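Side-chain contacts in Syntaxin1 (Monosiga brevicollis, PDB 2XHE), which probably acts as a SNAP receptor in membrane transport, binding other SNARE proteins: residues Met43-Phe46 with Phe47-Val50; Ile250-Ser253 with Val254-Ser257. All coordinates share one frame; numbering follows the deposited sequence.

Contact 1 (Met43-Phe46 with Phe47-Val50); sequences MADF and FNRV
With CG of F46 anti to the backbone N (chi1 169°) and CG of F47 turned back beside its own backbone N (chi1 -73°), two successive rings of one helix meet as a T-shaped pair. The edge of F46 points at a face of F47, with planes at 83° and centroids 5.2 Å apart; F46 CD2 stands over that face, displaced toward its rim. M43, the N-cap residue, reaches the same ring with its CB, 3.8 Å from F47 CE2, while its carbonyl oxygen M43 O takes the backbone F47 N at 3.1 Å. On F46 the ring also meets V50, whose CG1 lies 4.0 Å from F46 CZ. Along another side of the turn, D45 OD2 and R49 NH1 form a long salt bridge of 3.7 Å. This is probably the lesser tie of the arginine, because R49 NH2 forms a salt bridge with D107. The first turn of helix 44-72 thus enters the helical bundle expected of a syntaxin N-terminal region: F46 and V50 pack on I111 of helix 80-116 and on helix 131-171, at R136 and Q139 for F46 and L143 for V50, whereas F47 meets an aromatic side chain in the chain of another protein.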
# COMPACT_ATOMS: atom_id res chain seq x y z
N MET B 43 -20.25 -25.15 10.28
CA MET B 43 -19.07 -24.92 11.11
C MET B 43 -19.40 -24.22 12.43
O MET B 43 -18.70 -23.30 12.86
CB MET B 43 -18.03 -24.14 10.31
CG MET B 43 -17.78 -24.75 8.95
SD MET B 43 -16.04 -24.67 8.48
CE MET B 43 -15.85 -22.91 8.32
N ALA B 44 -20.47 -24.68 13.07
CA ALA B 44 -20.95 -24.07 14.31
C ALA B 44 -19.90 -24.03 15.42
O ALA B 44 -19.69 -22.99 16.04
CB ALA B 44 -22.21 -24.77 14.79
N ASP B 45 -19.24 -25.15 15.67
CA ASP B 45 -18.23 -25.16 16.72
C ASP B 45 -17.08 -24.21 16.41
O ASP B 45 -16.58 -23.53 17.30
CB ASP B 45 -17.70 -26.56 16.98
CG ASP B 45 -17.00 -26.67 18.34
OD1 ASP B 45 -16.98 -25.67 19.09
OD2 ASP B 45 -16.49 -27.77 18.66
N PHE B 46 -16.67 -24.17 15.14
CA PHE B 46 -15.58 -23.30 14.71
C PHE B 46 -15.85 -21.80 14.98
O PHE B 46 -15.05 -21.13 15.65
CB PHE B 46 -15.22 -23.53 13.25
CG PHE B 46 -14.30 -22.49 12.67
CD1 PHE B 46 -12.93 -22.57 12.88
CD2 PHE B 46 -14.80 -21.43 11.93
CE1 PHE B 46 -12.08 -21.61 12.36
CE2 PHE B 46 -13.96 -20.47 11.41
CZ PHE B 46 -12.60 -20.56 11.62
N PHE B 47 -16.95 -21.28 14.46
CA PHE B 47 -17.25 -19.86 14.67
C PHE B 47 -17.40 -19.53 16.15
O PHE B 47 -17.25 -18.37 16.56
CB PHE B 47 -18.47 -19.43 13.86
CG PHE B 47 -18.21 -19.33 12.40
CD1 PHE B 47 -17.72 -18.14 11.86
CD2 PHE B 47 -18.40 -20.41 11.57
CE1 PHE B 47 -17.47 -18.04 10.51
CE2 PHE B 47 -18.15 -20.32 10.22
CZ PHE B 47 -17.68 -19.13 9.69
N ASN B 48 -17.69 -20.57 16.93
CA ASN B 48 -17.67 -20.52 18.38
C ASN B 48 -16.29 -20.20 18.94
O ASN B 48 -16.13 -19.29 19.76
CB ASN B 48 -18.10 -21.88 18.90
CG ASN B 48 -19.31 -21.81 19.78
OD1 ASN B 48 -20.31 -21.17 19.45
ND2 ASN B 48 -19.24 -22.50 20.91
N ARG B 49 -15.28 -20.96 18.50
CA ARG B 49 -13.93 -20.76 18.99
C ARG B 49 -13.44 -19.36 18.65
O ARG B 49 -12.80 -18.70 19.47
CB ARG B 49 -12.94 -21.77 18.41
CG ARG B 49 -13.47 -23.16 18.12
CD ARG B 49 -12.31 -24.13 17.99
NE ARG B 49 -11.82 -24.50 19.31
CZ ARG B 49 -12.22 -25.60 19.95
NH1 ARG B 49 -13.08 -26.42 19.34
NH2 ARG B 49 -11.76 -25.89 21.16
N VAL B 50 -13.70 -18.89 17.43
CA VAL B 50 -13.15 -17.59 17.07
C VAL B 50 -13.87 -16.43 17.77
O VAL B 50 -13.24 -15.45 18.17
CB VAL B 50 -12.89 -17.39 15.54
CG1 VAL B 50 -11.95 -18.48 15.02
CG2 VAL B 50 -14.16 -17.38 14.73

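Contact 2 (Ile250-Ser253 with Val254-Ser257); sequences IEFS and VEQS
Q256 folds back along the preceding turn to meet S253 and F252, and its course can be read atom by atom. Q256 CB lies 3.9 Å from S253 O. Q256 CG sits between the backbone N and the carbonyl carbon (chi1 49°), a placement that brings it close to that same S253 oxygen and within 3.7 Å of F252 O. Beyond it the chain is extended, so Q256 CD passes at 4.1 Å from S253 O and the amide arrives beside the F252 ring, where Q256 NE2 lies 3.7 Å from F252 CE2, the amide and ring planes turned 43° apart. On F252 a second polar neighbour arrives from E255, whose OE1 is 3.7 Å from F252 CD1. With an alanine at F252 the ring beside which the Q256 amide and the E255 carboxylate lie would be gone, and both groups would probably lose their apolar neighbour and be freer to turn.

The setting is a short helix in the SNARE region, and its bonding changes as the chain advances. V254 N still pairs with I250 O at four residues' distance, 3.3 Å long; E255 N has weak bonds to both E251 O and F252 O; Q256 N turns to S253 O, three residues back, at 3.0 Å. S257 OG then donates to V254 O from above the carbonyl plane. I250 and V254 bring their methyls CG2 and CG1 together while both residues pack on the backbone of another protein's chain, and S253 and S257 touch R134 of helix 131-171.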
# COMPACT_ATOMS: atom_id res chain seq x y z
N ILE B 250 -5.73 -9.80 0.26
CA ILE B 250 -7.07 -10.22 -0.16
C ILE B 250 -6.97 -10.97 -1.47
O ILE B 250 -7.39 -12.12 -1.58
CB ILE B 250 -8.06 -9.05 -0.34
CG1 ILE B 250 -8.19 -8.23 0.95
CG2 ILE B 250 -9.43 -9.56 -0.71
CD1 ILE B 250 -9.14 -7.05 0.79
N GLU B 251 -6.40 -10.30 -2.47
CA GLU B 251 -6.19 -10.90 -3.78
C GLU B 251 -5.74 -12.36 -3.69
O GLU B 251 -6.17 -13.19 -4.48
CB GLU B 251 -5.18 -10.08 -4.59
CG GLU B 251 -5.72 -8.76 -5.10
CD GLU B 251 -5.24 -8.42 -6.50
OE1 GLU B 251 -4.02 -8.54 -6.77
OE2 GLU B 251 -6.08 -8.02 -7.35
N PHE B 252 -4.90 -12.68 -2.71
CA PHE B 252 -4.39 -14.04 -2.60
C PHE B 252 -5.49 -15.02 -2.23
O PHE B 252 -5.60 -16.08 -2.83
CB PHE B 252 -3.23 -14.15 -1.61
CG PHE B 252 -2.78 -15.57 -1.37
CD1 PHE B 252 -2.20 -16.32 -2.38
CD2 PHE B 252 -2.94 -16.16 -0.11
CE1 PHE B 252 -1.80 -17.64 -2.16
CE2 PHE B 252 -2.53 -17.47 0.12
CZ PHE B 252 -1.96 -18.21 -0.91
N SER B 253 -6.30 -14.67 -1.23
CA SER B 253 -7.40 -15.54 -0.82
C SER B 253 -8.35 -15.85 -1.99
O SER B 253 -8.53 -17.00 -2.36
CB SER B 253 -8.18 -14.94 0.36
OG SER B 253 -9.26 -15.77 0.77
N VAL B 254 -8.93 -14.81 -2.58
CA VAL B 254 -9.93 -14.98 -3.64
C VAL B 254 -9.40 -15.61 -4.94
O VAL B 254 -10.17 -15.95 -5.83
CB VAL B 254 -10.75 -13.68 -3.88
CG1 VAL B 254 -9.91 -12.46 -3.60
CG2 VAL B 254 -11.38 -13.63 -5.28
N GLU B 255 -8.08 -15.78 -5.04
CA GLU B 255 -7.48 -16.49 -6.17
C GLU B 255 -7.62 -18.01 -6.00
O GLU B 255 -7.76 -18.74 -6.98
CB GLU B 255 -6.01 -16.12 -6.33
CG GLU B 255 -5.26 -16.97 -7.35
CD GLU B 255 -3.80 -17.21 -6.99
OE1 GLU B 255 -3.40 -16.86 -5.86
OE2 GLU B 255 -3.05 -17.74 -7.84
N GLN B 256 -7.58 -18.48 -4.76
CA GLN B 256 -7.72 -19.91 -4.50
C GLN B 256 -9.17 -20.35 -4.22
O GLN B 256 -9.41 -21.25 -3.41
CB GLN B 256 -6.79 -20.34 -3.36
CG GLN B 256 -6.87 -19.46 -2.12
CD GLN B 256 -5.95 -19.92 -1.00
OE1 GLN B 256 -5.34 -20.99 -1.08
NE2 GLN B 256 -5.85 -19.12 0.05
N SER B 257 -10.12 -19.74 -4.91
CA SER B 257 -11.54 -20.07 -4.77
C SER B 257 -11.93 -21.25 -5.63
O SER B 257 -11.23 -21.57 -6.59
CB SER B 257 -12.39 -18.88 -5.18
OG SER B 257 -11.74 -17.67 -4.84

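From the N terminus, the chain reaches contact 1 as helix 44-72 begins, then runs through helices 80-116 and 131-171 and, after helix 214-237, arrives at contact 2 within the SNARE region. Each contact is a local one within a single continuous run of eight residues, so neither closes a long loop; they follow in series, without nesting or crossing. The centres of contact 1 and contact 2 lie about 22 Å apart, and the nearest atoms of contact 1 and contact 2 about 12 Å, with no touch between them. Helix 131-171 is their common neighbour: residues of 43-50 pack on it within the N-terminal bundle, and residues of 250-257 touch it at R134. Both also meet the chain of another protein, contact 2 through more of its residues.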